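Local coordinates for protein plexin-A4 (Homo sapiens, PDB 4E74) that probably binds Rho-family GTPases through a ubiquitin-like domain in the cytoplasmic part of a plexin signalling receptor, at residues Asp37-Val42 with Met65-Arg70. Residues are numbered along the deposited sequence; the frame is centred on the assembly and turned at random.
Sequences DTITQV and MDLEWR
Glu68 OE1, on the strand whose Leu67 meets Ile39 and Val42, is gripped by two nitrogens of Arg70: NE at 2.8 Å and NH2 at 2.9 Å. Both bonds converge side-on on one oxygen lying only 5° out of the guanidinium plane, yet they reach it differently, NH2 nearly along the C-O axis and NE from above the carboxylate plane. This salt bridge joins residues i and i+2, which share one side of the strand.

Leu67, preceding Glu68 in sequence, turns instead to the helix and is the one strand residue to touch the helix segment. Its CD2 lies 4.0 Å from Ile39 CG2 and equally far from Val42 CG1, while its CB also meets Ile39 CG2. The helix residues are three positions apart, so both project toward the strand, and each crosses the leucine at about a right angle. Each presents the methyl anti to its own backbone N (Val42 CG1, chi1 174°). All three residues are buried, and the meeting is purely apolar.

Thr38, at the N-cap, and Gln41 form a capping box at the helix start: Thr38 N donates to Gln41 OE1 (2.9 Å, 164° at the hydrogen), the donor a little off the carbonyl plane. The return bond, Gln41 N to Thr38 OG1, is less certain because the hydroxyl's position is in doubt.

Helix 39-50 thus packs its first turn on strand 65-70, consistent with the ubiquitin-like fold. Leu67 also touches Lys43 and Ile46 further along that helix, and Val109 on strand 108-113, which flanks strand 65-70 opposite strand 76-79.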
loop_
_atom_site.group_PDB
_atom_site.type_symbol
_atom_site.label_atom_id
_atom_site.label_comp_id
_atom_site.label_asym_id
_atom_site.label_seq_id
_atom_site.Cartn_x
_atom_site.Cartn_y
_atom_site.Cartn_z
ATOM N N ASP A 37 18.601 -4.803 -3.781
ATOM C CA ASP A 37 17.244 -4.332 -4.044
ATOM C C ASP A 37 17.353 -3.389 -5.241
ATOM O O ASP A 37 18.328 -2.635 -5.369
ATOM C CB ASP A 37 16.699 -3.519 -2.865
ATOM C CG ASP A 37 16.185 -4.388 -1.698
ATOM O OD1 ASP A 37 15.694 -5.481 -1.975
ATOM O OD2 ASP A 37 16.203 -3.885 -0.568
ATOM N N THR A 38 16.393 -3.486 -6.120
ATOM C CA THR A 38 16.306 -2.466 -7.187
ATOM C C THR A 38 16.023 -1.134 -6.523
ATOM O O THR A 38 15.533 -1.040 -5.386
ATOM C CB THR A 38 15.191 -2.766 -8.203
ATOM O OG1 THR A 38 13.889 -2.647 -7.599
ATOM C CG2 THR A 38 15.407 -4.118 -8.902
ATOM N N ILE A 39 16.246 -0.033 -7.235
ATOM C CA ILE A 39 15.906 1.265 -6.593
ATOM C C ILE A 39 14.413 1.398 -6.253
ATOM O O ILE A 39 14.057 2.023 -5.260
ATOM C CB ILE A 39 16.386 2.482 -7.461
ATOM C CG1 ILE A 39 17.898 2.412 -7.679
ATOM C CG2 ILE A 39 15.971 3.808 -6.785
ATOM C CD1 ILE A 39 18.745 2.282 -6.436
ATOM N N THR A 40 13.540 0.824 -7.078
ATOM C CA THR A 40 12.072 0.794 -6.788
ATOM C C THR A 40 11.831 0.041 -5.464
ATOM O O THR A 40 11.115 0.546 -4.628
ATOM C CB THR A 40 11.278 0.192 -7.924
ATOM O OG1 THR A 40 11.454 1.057 -9.086
ATOM C CG2 THR A 40 9.828 0.086 -7.596
ATOM N N GLN A 41 12.506 -1.066 -5.283
ATOM C CA GLN A 41 12.384 -1.846 -4.026
ATOM C C GLN A 41 12.939 -1.077 -2.816
ATOM O O GLN A 41 12.344 -1.127 -1.729
ATOM C CB GLN A 41 13.053 -3.203 -4.194
ATOM C CG GLN A 41 12.302 -4.132 -5.117
ATOM C CD GLN A 41 13.073 -5.414 -5.454
ATOM O OE1 GLN A 41 14.311 -5.445 -5.537
ATOM N NE2 GLN A 41 12.315 -6.517 -5.595
ATOM N N VAL A 42 14.025 -0.330 -2.999
ATOM C CA VAL A 42 14.536 0.536 -1.942
ATOM C C VAL A 42 13.478 1.581 -1.536
ATOM O O VAL A 42 13.256 1.860 -0.342
ATOM C CB VAL A 42 15.845 1.240 -2.353
ATOM C CG1 VAL A 42 16.306 2.251 -1.311
ATOM C CG2 VAL A 42 16.932 0.197 -2.654
ATOM N N MET A 65 7.743 8.754 -6.975
ATOM C CA MET A 65 8.796 9.393 -6.169
ATOM C C MET A 65 10.146 8.991 -6.784
ATOM O O MET A 65 10.232 7.957 -7.436
ATOM C CB MET A 65 8.775 8.839 -4.727
ATOM C CG MET A 65 7.463 8.990 -3.970
ATOM S SD MET A 65 6.915 10.694 -3.859
ATOM C CE MET A 65 8.138 11.324 -2.767
ATOM N N ASP A 66 11.158 9.790 -6.527
ATOM C CA ASP A 66 12.558 9.454 -6.888
ATOM C C ASP A 66 13.435 9.443 -5.633
ATOM O O ASP A 66 13.256 10.225 -4.698
ATOM C CB ASP A 66 13.118 10.473 -7.917
ATOM C CG ASP A 66 12.813 10.111 -9.325
ATOM O OD1 ASP A 66 13.020 8.941 -9.766
ATOM O OD2 ASP A 66 12.364 11.060 -10.072
ATOM N N LEU A 67 14.457 8.561 -5.634
ATOM C CA LEU A 67 15.425 8.495 -4.581
ATOM C C LEU A 67 16.562 9.478 -4.813
ATOM O O LEU A 67 17.224 9.412 -5.849
ATOM C CB LEU A 67 16.018 7.074 -4.492
ATOM C CG LEU A 67 16.972 6.772 -3.325
ATOM C CD1 LEU A 67 16.340 6.986 -1.933
ATOM C CD2 LEU A 67 17.529 5.359 -3.484
ATOM N N GLU A 68 16.796 10.350 -3.851
ATOM C CA GLU A 68 17.876 11.351 -3.961
ATOM C C GLU A 68 18.984 11.023 -2.981
ATOM O O GLU A 68 18.773 11.015 -1.759
ATOM C CB GLU A 68 17.345 12.735 -3.676
ATOM C CG GLU A 68 18.321 13.897 -3.915
ATOM C CD GLU A 68 17.720 15.215 -3.531
ATOM O OE1 GLU A 68 17.314 15.392 -2.354
ATOM O OE2 GLU A 68 17.736 16.120 -4.414
ATOM N N TRP A 69 20.176 10.740 -3.502
ATOM C CA TRP A 69 21.361 10.534 -2.645
ATOM C C TRP A 69 22.029 11.843 -2.314
ATOM O O TRP A 69 22.506 12.551 -3.212
ATOM C CB TRP A 69 22.325 9.579 -3.370
ATOM C CG TRP A 69 23.625 9.270 -2.667
ATOM C CD1 TRP A 69 23.970 9.456 -1.349
ATOM C CD2 TRP A 69 24.806 8.686 -3.318
ATOM N NE1 TRP A 69 25.296 9.026 -1.109
ATOM C CE2 TRP A 69 25.828 8.550 -2.279
ATOM C CE3 TRP A 69 25.091 8.285 -4.622
ATOM C CZ2 TRP A 69 27.084 8.040 -2.578
ATOM C CZ3 TRP A 69 26.361 7.735 -4.887
ATOM C CH2 TRP A 69 27.313 7.640 -3.888
ATOM N N ARG A 70 21.978 12.240 -1.055
ATOM C CA ARG A 70 22.604 13.473 -0.566
ATOM C C ARG A 70 24.014 13.176 -0.060
ATOM O O ARG A 70 24.226 12.816 1.116
ATOM C CB ARG A 70 21.751 14.161 0.502
ATOM C CG ARG A 70 20.366 14.512 -0.028
ATOM C CD ARG A 70 19.545 15.379 0.924
ATOM N NE ARG A 70 18.308 15.706 0.257
ATOM C CZ ARG A 70 17.347 16.491 0.743
ATOM N NH1 ARG A 70 17.445 16.995 1.956
ATOM N NH2 ARG A 70 16.287 16.746 -0.011
#